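Local structure of probable zinc protease PqqL (Escherichia coli, 6OFT) at residues Gln146-Arg151 with Ile247-Asn252; Arg253-Ala258 with Val436-Ala441. The protein probably acts as a zinc-dependent endopeptidase of the M16 family in the bacterial periplasm, the present chain being roughly its first half. All blocks are in the same frame, centred on the assembly; numbering follows the deposited sequence.

Contact 1: Gln146-Arg151 with Ile247-Asn252; sequences QDAKWR and INDKEN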
ATOM      1  N   GLN A 146     -18.786   5.022   2.341  1.00 50.37           N
ATOM      2  CA  GLN A 146     -18.743   5.983   3.454  1.00 49.47           C
ATOM      3  C   GLN A 146     -19.138   5.371   4.827  1.00 53.01           C
ATOM      4  O   GLN A 146     -20.171   5.736   5.408  1.00 53.00           O
ATOM      5  CB  GLN A 146     -19.584   7.235   3.142  1.00 50.77           C
ATOM      6  CG  GLN A 146     -19.115   8.029   1.925  1.00 56.67           C
ATOM      7  CD  GLN A 146     -19.835   9.345   1.759  1.00 69.11           C
ATOM      8  OE1 GLN A 146     -20.386   9.926   2.703  1.00 64.08           O
ATOM      9  NE2 GLN A 146     -19.834   9.852   0.544  1.00 57.53           N
ATOM     10  N   ASP A 147     -18.298   4.445   5.338  1.00 48.13           N
ATOM     11  CA  ASP A 147     -18.467   3.769   6.632  1.00 47.48           C
ATOM     12  C   ASP A 147     -17.561   4.421   7.704  1.00 49.49           C
ATOM     13  O   ASP A 147     -16.931   5.441   7.405  1.00 48.44           O
ATOM     14  CB  ASP A 147     -18.197   2.249   6.490  1.00 48.76           C
ATOM     15  CG  ASP A 147     -16.870   1.831   5.867  1.00 55.49           C
ATOM     16  OD1 ASP A 147     -15.989   2.702   5.681  1.00 54.47           O
ATOM     17  OD2 ASP A 147     -16.711   0.631   5.569  1.00 61.31           O
ATOM     18  N   ALA A 148     -17.479   3.832   8.930  1.00 45.16           N
ATOM     19  CA  ALA A 148     -16.638   4.333  10.030  1.00 44.27           C
ATOM     20  C   ALA A 148     -15.149   4.477   9.641  1.00 45.22           C
ATOM     21  O   ALA A 148     -14.560   5.527   9.900  1.00 43.79           O
ATOM     22  CB  ALA A 148     -16.789   3.454  11.263  1.00 45.38           C
ATOM     23  N   LYS A 149     -14.568   3.450   8.982  1.00 40.64           N
ATOM     24  CA  LYS A 149     -13.173   3.440   8.513  1.00 39.73           C
ATOM     25  C   LYS A 149     -12.896   4.597   7.526  1.00 42.49           C
ATOM     26  O   LYS A 149     -11.835   5.229   7.604  1.00 41.90           O
ATOM     27  CB  LYS A 149     -12.823   2.069   7.892  1.00 41.92           C
ATOM     28  CG  LYS A 149     -11.341   1.870   7.577  1.00 52.72           C
ATOM     29  CD  LYS A 149     -11.065   0.472   7.027  1.00 61.30           C
ATOM     30  CE  LYS A 149     -10.000   0.448   5.951  1.00 73.11           C
ATOM     31  NZ  LYS A 149      -8.628   0.639   6.499  1.00 83.35           N
ATOM     32  N   TRP A 150     -13.861   4.880   6.623  1.00 37.82           N
ATOM     33  CA  TRP A 150     -13.777   5.972   5.655  1.00 36.84           C
ATOM     34  C   TRP A 150     -13.842   7.327   6.366  1.00 37.44           C
ATOM     35  O   TRP A 150     -13.054   8.209   6.047  1.00 36.88           O
ATOM     36  CB  TRP A 150     -14.896   5.873   4.601  1.00 35.92           C
ATOM     37  CG  TRP A 150     -14.811   6.932   3.537  1.00 37.03           C
ATOM     38  CD1 TRP A 150     -14.008   6.922   2.433  1.00 39.66           C
ATOM     39  CD2 TRP A 150     -15.529   8.175   3.502  1.00 37.21           C
ATOM     40  NE1 TRP A 150     -14.180   8.084   1.713  1.00 39.77           N
ATOM     41  CE2 TRP A 150     -15.113   8.866   2.341  1.00 41.30           C
ATOM     42  CE3 TRP A 150     -16.463   8.785   4.355  1.00 39.07           C
ATOM     43  CZ2 TRP A 150     -15.634  10.118   1.989  1.00 41.10           C
ATOM     44  CZ3 TRP A 150     -16.962  10.036   4.018  1.00 41.18           C
ATOM     45  CH2 TRP A 150     -16.552  10.687   2.846  1.00 41.72           C
ATOM     46  N   ARG A 151     -14.788   7.495   7.304  1.00 32.89           N
ATOM     47  CA  ARG A 151     -14.958   8.729   8.075  1.00 32.87           C
ATOM     48  C   ARG A 151     -13.713   9.020   8.926  1.00 34.79           C
ATOM     49  O   ARG A 151     -13.318  10.185   9.032  1.00 34.12           O
ATOM     50  CB  ARG A 151     -16.209   8.666   8.962  1.00 34.55           C
ATOM     51  CG  ARG A 151     -17.523   8.645   8.183  1.00 41.40           C
ATOM     52  CD  ARG A 151     -18.720   8.864   9.088  1.00 41.50           C
ATOM     53  NE  ARG A 151     -18.839   7.840  10.130  1.00 45.46           N
ATOM     54  CZ  ARG A 151     -19.581   6.740  10.034  1.00 58.64           C
ATOM     55  NH1 ARG A 151     -20.270   6.489   8.927  1.00 43.28           N
ATOM     56  NH2 ARG A 151     -19.641   5.884  11.046  1.00 47.40           N
ATOM     57  N   ILE A 247     -10.709  12.137  17.065  1.00 27.62           N
ATOM     58  CA  ILE A 247     -11.673  11.555  16.134  1.00 27.39           C
ATOM     59  C   ILE A 247     -12.810  10.996  16.962  1.00 33.21           C
ATOM     60  O   ILE A 247     -12.619  10.038  17.710  1.00 31.89           O
ATOM     61  CB  ILE A 247     -11.063  10.500  15.161  1.00 29.19           C
ATOM     62  CG1 ILE A 247      -9.887  11.104  14.358  1.00 28.43           C
ATOM     63  CG2 ILE A 247     -12.158   9.925  14.224  1.00 29.79           C
ATOM     64  CD1 ILE A 247      -9.112  10.154  13.550  1.00 24.91           C
ATOM     65  N   ASN A 248     -13.981  11.626  16.857  1.00 32.44           N
ATOM     66  CA  ASN A 248     -15.163  11.194  17.580  1.00 34.04           C
ATOM     67  C   ASN A 248     -16.129  10.505  16.596  1.00 40.91           C
ATOM     68  O   ASN A 248     -16.707  11.162  15.721  1.00 40.92           O
ATOM     69  CB  ASN A 248     -15.825  12.381  18.301  1.00 35.34           C
ATOM     70  CG  ASN A 248     -16.835  12.006  19.370  1.00 52.10           C
ATOM     71  OD1 ASN A 248     -17.539  10.988  19.292  1.00 44.28           O
ATOM     72  ND2 ASN A 248     -16.936  12.839  20.396  1.00 41.46           N
ATOM     73  N   ASP A 249     -16.253   9.172  16.715  1.00 38.40           N
ATOM     74  CA  ASP A 249     -17.144   8.362  15.875  1.00 38.88           C
ATOM     75  C   ASP A 249     -17.714   7.227  16.708  1.00 44.82           C
ATOM     76  O   ASP A 249     -16.976   6.340  17.137  1.00 44.42           O
ATOM     77  CB  ASP A 249     -16.421   7.834  14.620  1.00 39.81           C
ATOM     78  CG  ASP A 249     -17.309   7.356  13.469  1.00 47.97           C
ATOM     79  OD1 ASP A 249     -16.919   7.552  12.303  1.00 47.35           O
ATOM     80  OD2 ASP A 249     -18.383   6.765  13.739  1.00 52.27           O
ATOM     81  N   LYS A 250     -19.037   7.261  16.931  1.00 44.18           N
ATOM     82  CA  LYS A 250     -19.776   6.289  17.744  1.00 44.89           C
ATOM     83  C   LYS A 250     -19.702   4.865  17.200  1.00 48.59           C
ATOM     84  O   LYS A 250     -19.830   3.918  17.977  1.00 48.79           O
ATOM     85  CB  LYS A 250     -21.236   6.732  17.960  1.00 48.38           C
ATOM     86  CG  LYS A 250     -21.369   8.142  18.539  1.00 63.51           C
ATOM     87  CD  LYS A 250     -22.336   8.216  19.716  1.00 73.41           C
ATOM     88  CE  LYS A 250     -22.589   9.639  20.166  1.00 84.42           C
ATOM     89  NZ  LYS A 250     -21.372  10.284  20.739  1.00 93.92           N
ATOM     90  N   GLU A 251     -19.428   4.722  15.883  1.00 44.71           N
ATOM     91  CA  GLU A 251     -19.318   3.450  15.164  1.00 44.13           C
ATOM     92  C   GLU A 251     -17.921   2.815  15.231  1.00 46.75           C
ATOM     93  O   GLU A 251     -17.788   1.637  14.899  1.00 45.51           O
ATOM     94  CB  GLU A 251     -19.801   3.590  13.706  1.00 45.21           C
ATOM     95  CG  GLU A 251     -21.304   3.811  13.602  1.00 55.62           C
ATOM     96  CD  GLU A 251     -21.973   3.531  12.269  1.00 75.18           C
ATOM     97  OE1 GLU A 251     -21.261   3.297  11.265  1.00 65.21           O
ATOM     98  OE2 GLU A 251     -23.224   3.554  12.231  1.00 74.80           O
ATOM     99  N   ASN A 252     -16.889   3.579  15.666  1.00 43.06           N
ATOM    100  CA  ASN A 252     -15.530   3.056  15.840  1.00 42.22           C
ATOM    101  C   ASN A 252     -15.523   2.163  17.084  1.00 45.93           C
ATOM    102  O   ASN A 252     -16.208   2.476  18.063  1.00 46.23           O
ATOM    103  CB  ASN A 252     -14.500   4.189  15.935  1.00 41.53           C
ATOM    104  CG  ASN A 252     -14.174   4.839  14.609  1.00 50.14           C
ATOM    105  OD1 ASN A 252     -14.426   4.291  13.525  1.00 42.77           O
ATOM    106  ND2 ASN A 252     -13.574   6.019  14.660  1.00 39.29           N
TER
HETATM  107  O   HOH W   1     -19.506   1.672   9.935  1.00 57.79           O

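Contact 2: Arg253-Ala258 with Val436-Ala441; sequences RVNGIA and VNNEVA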
ATOM      1  N   ARG A 253     -14.812   1.027  17.031  1.00 41.58           N
ATOM      2  CA  ARG A 253     -14.854   0.047  18.119  1.00 42.09           C
ATOM      3  C   ARG A 253     -13.741   0.174  19.181  1.00 44.47           C
ATOM      4  O   ARG A 253     -13.903  -0.356  20.284  1.00 44.06           O
ATOM      5  CB  ARG A 253     -14.895  -1.387  17.553  1.00 43.96           C
ATOM      6  CG  ARG A 253     -13.652  -1.799  16.760  1.00 60.74           C
ATOM      7  CD  ARG A 253     -13.630  -3.295  16.495  1.00 74.41           C
ATOM      8  NE  ARG A 253     -12.263  -3.805  16.382  1.00 80.37           N
ATOM      9  CZ  ARG A 253     -11.569  -4.328  17.389  1.00 93.12           C
ATOM     10  NH1 ARG A 253     -12.112  -4.428  18.598  1.00 79.79           N
ATOM     11  NH2 ARG A 253     -10.330  -4.760  17.194  1.00 79.10           N
ATOM     12  N   VAL A 254     -12.632   0.862  18.859  1.00 39.26           N
ATOM     13  CA  VAL A 254     -11.480   0.983  19.760  1.00 38.12           C
ATOM     14  C   VAL A 254     -11.137   2.443  20.092  1.00 38.04           C
ATOM     15  O   VAL A 254     -10.971   3.266  19.190  1.00 36.61           O
ATOM     16  CB  VAL A 254     -10.260   0.200  19.178  1.00 42.31           C
ATOM     17  CG1 VAL A 254      -8.989   0.439  19.983  1.00 42.44           C
ATOM     18  CG2 VAL A 254     -10.551  -1.300  19.084  1.00 42.58           C
ATOM     19  N   ASN A 255     -11.021   2.747  21.394  1.00 33.03           N
ATOM     20  CA  ASN A 255     -10.603   4.061  21.870  1.00 31.69           C
ATOM     21  C   ASN A 255      -9.107   3.997  22.103  1.00 33.80           C
ATOM     22  O   ASN A 255      -8.597   2.935  22.447  1.00 32.74           O
ATOM     23  CB  ASN A 255     -11.336   4.464  23.148  1.00 28.00           C
ATOM     24  CG  ASN A 255     -12.822   4.661  22.957  1.00 44.58           C
ATOM     25  OD1 ASN A 255     -13.299   5.200  21.947  1.00 36.55           O
ATOM     26  ND2 ASN A 255     -13.593   4.220  23.928  1.00 33.58           N
ATOM     27  N   GLY A 256      -8.408   5.106  21.885  1.00 29.96           N
ATOM     28  CA  GLY A 256      -6.962   5.127  22.080  1.00 29.26           C
ATOM     29  C   GLY A 256      -6.268   6.425  21.746  1.00 32.12           C
ATOM     30  O   GLY A 256      -6.909   7.432  21.436  1.00 31.45           O
ATOM     31  N   ILE A 257      -4.935   6.388  21.818  1.00 27.43           N
ATOM     32  CA  ILE A 257      -4.053   7.521  21.565  1.00 26.11           C
ATOM     33  C   ILE A 257      -2.896   7.081  20.664  1.00 28.48           C
ATOM     34  O   ILE A 257      -2.377   5.981  20.818  1.00 26.65           O
ATOM     35  CB  ILE A 257      -3.588   8.197  22.902  1.00 28.75           C
ATOM     36  CG1 ILE A 257      -2.825   9.532  22.642  1.00 28.43           C
ATOM     37  CG2 ILE A 257      -2.791   7.227  23.808  1.00 27.83           C
ATOM     38  CD1 ILE A 257      -2.677  10.473  23.845  1.00 33.52           C
ATOM     39  N   ALA A 258      -2.504   7.942  19.719  1.00 24.22           N
ATOM     40  CA  ALA A 258      -1.392   7.647  18.837  1.00 23.10           C
ATOM     41  C   ALA A 258      -0.555   8.896  18.549  1.00 25.22           C
ATOM     42  O   ALA A 258      -1.089  10.009  18.499  1.00 23.59           O
ATOM     43  CB  ALA A 258      -1.911   7.043  17.531  1.00 23.53           C
ATOM     44  N   VAL A 436     -12.238   8.428  20.038  1.00 30.47           N
ATOM     45  CA  VAL A 436     -13.305   8.286  21.040  1.00 31.40           C
ATOM     46  C   VAL A 436     -14.618   7.836  20.374  1.00 36.99           C
ATOM     47  O   VAL A 436     -14.887   8.222  19.233  1.00 35.93           O
ATOM     48  CB  VAL A 436     -13.476   9.521  21.966  1.00 35.08           C
ATOM     49  CG1 VAL A 436     -12.240   9.724  22.831  1.00 34.91           C
ATOM     50  CG2 VAL A 436     -13.804  10.796  21.186  1.00 34.62           C
ATOM     51  N   ASN A 437     -15.398   6.980  21.059  1.00 36.04           N
ATOM     52  CA  ASN A 437     -16.644   6.454  20.478  1.00 36.88           C
ATOM     53  C   ASN A 437     -17.897   6.683  21.340  1.00 42.88           C
ATOM     54  O   ASN A 437     -18.981   6.224  20.987  1.00 43.55           O
ATOM     55  CB  ASN A 437     -16.493   4.969  20.096  1.00 35.92           C
ATOM     56  CG  ASN A 437     -16.125   4.024  21.213  1.00 44.87           C
ATOM     57  OD1 ASN A 437     -16.172   4.349  22.408  1.00 33.62           O
ATOM     58  ND2 ASN A 437     -15.749   2.820  20.830  1.00 38.29           N
ATOM     59  N   ASN A 438     -17.751   7.402  22.452  1.00 40.39           N
ATOM     60  CA  ASN A 438     -18.847   7.758  23.358  1.00 40.97           C
ATOM     61  C   ASN A 438     -18.470   9.052  24.062  1.00 45.74           C
ATOM     62  O   ASN A 438     -17.307   9.470  23.985  1.00 43.81           O
ATOM     63  CB  ASN A 438     -19.181   6.620  24.343  1.00 39.08           C
ATOM     64  CG  ASN A 438     -18.059   6.243  25.275  1.00 53.44           C
ATOM     65  OD1 ASN A 438     -17.792   6.923  26.272  1.00 49.79           O
ATOM     66  ND2 ASN A 438     -17.388   5.142  24.981  1.00 39.36           N
ATOM     67  N   GLU A 439     -19.438   9.687  24.744  1.00 44.25           N
ATOM     68  CA  GLU A 439     -19.194  10.953  25.422  1.00 44.58           C
ATOM     69  C   GLU A 439     -18.431  10.799  26.746  1.00 47.61           C
ATOM     70  O   GLU A 439     -17.900  11.799  27.231  1.00 47.39           O
ATOM     71  CB  GLU A 439     -20.491  11.779  25.575  1.00 47.19           C
ATOM     72  CG  GLU A 439     -20.973  12.377  24.251  1.00 59.51           C
ATOM     73  CD  GLU A 439     -19.899  12.984  23.356  1.00 82.99           C
ATOM     74  OE1 GLU A 439     -19.401  14.086  23.689  1.00 84.72           O
ATOM     75  OE2 GLU A 439     -19.543  12.352  22.332  1.00 67.07           O
ATOM     76  N   VAL A 440     -18.310   9.568  27.298  1.00 44.09           N
ATOM     77  CA  VAL A 440     -17.510   9.345  28.519  1.00 43.93           C
ATOM     78  C   VAL A 440     -16.014   9.408  28.103  1.00 45.81           C
ATOM     79  O   VAL A 440     -15.250  10.162  28.706  1.00 45.03           O
ATOM     80  CB  VAL A 440     -17.849   8.032  29.283  1.00 48.32           C
ATOM     81  CG1 VAL A 440     -17.052   7.922  30.584  1.00 48.33           C
ATOM     82  CG2 VAL A 440     -19.348   7.902  29.555  1.00 48.90           C
ATOM     83  N   ALA A 441     -15.622   8.666  27.038  1.00 40.71           N
ATOM     84  CA  ALA A 441     -14.244   8.696  26.527  1.00 39.40           C
ATOM     85  C   ALA A 441     -13.907  10.083  25.955  1.00 42.81           C
ATOM     86  O   ALA A 441     -12.768  10.535  26.110  1.00 42.41           O
ATOM     87  CB  ALA A 441     -14.030   7.616  25.474  1.00 39.46           C
TER

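Contact 1: Gln146-Arg151 with Ile247-Asn252
Asp249 OD2 is gripped from two quarters: Arg151 NH2 lies 3.1 Å from it, on its syn lone pair, in a nearly straight bond (167°), while Glu251 N approaches on the anti side and closes an Asx turn. The other carboxylate oxygen, Asp249 OD1, takes Arg151 NE at 2.9 Å, so the guanidinium meets the carboxylate side-on, one nitrogen to each oxygen, with the two planes 36° apart. A bend at chi3 (-60°) turns NE of Arg151 toward Asp249 OD1. Arg151 NH2 also donates to Glu251 OE1 at 3.1 Å; this oxygen lies in the guanidinium plane, yet is met from above its own carboxylate plane. One water carries the network back to the helix start, accepting from Ala148 N and donating to Glu251 OE1. Beside the charged groups, Ala148 CB packs on Glu251 CB at 3.9 Å. Were Arg151 replaced, an alanine here would probably leave the neighbouring carboxylates of Asp249 and Glu251 without their shared positive mate. The contact lies at the surface, away from the predicted zinc site: helix 148-160, N-capped by Asp147, meets the type I turn Asp249-Asn252 that follows edge strand 242-248, and Asn252 ND2 bonds to the helix at Thr152 OG1.

Contact 2: Arg253-Ala258 with Val436-Ala441
Asn255 and Asn437 carry the polar part of this contact, their side chains crossing at about a right angle with the amide planes 72° apart. Asn255 ND2 donates to Asn437 OD1 at 3.0 Å; the bond is bent, 141° at the hydrogen, and the donor stands above the carbonyl plane of Asn437, although the acceptor lies close to the amide plane of Asn255. ND2 of Asn255 has a second acceptor in the backbone oxygen of Asp328. With chi1 at 59°, CG of Asn437 sits between its own backbone N and carbonyl carbon, and ND2 of that amide bonds to Asn252 O. A weak bond from Asn438 ND2 also reaches Asn437 OD1, and Asn438 ND2 is held in turn by Asp329 OD1.

The motif beside this amide pair is an N-cap. Asn438 OD1 accepts from Ala441 N at 2.9 Å and, weakly, from Val440 N, covering the first turn of helix 439-444, which starts two residues after strand 430-436 ends. That strand lies between 242-248 and 256-264 in the five-stranded mixed sheet of this M16 domain.

The remaining contacts are of carbon against the Asn255 amide: Ala441 CB rests 3.8 Å from ND2 of Asn255, and Val436 CA comes within 3.2 Å of Asn255 OD1, while the Val436 side chain leads off toward Ile246 and Met331.

The two contacts illustrate how neighbouring strand ends of one sheet can receive two helices. The centres of contacts 1 and 2 lie about 11 Å apart, in series along the chain: contact 1 closes at Asn252, and contact 2 opens at the next residue. The connection between strands 242-248 and 256-264, with the strand ends that flank it, supplies a segment to each. Strand 430-436, from far along the sequence, lies between those two strands, parallel to the first and antiparallel to the second. Ile247 O and Val436 N pair directly at 2.9 Å. Contact 1 thus joins a helix of the insulinase-type region to the second, inactive-type region, whereas contact 2 fastens a late helix start to the same sheet.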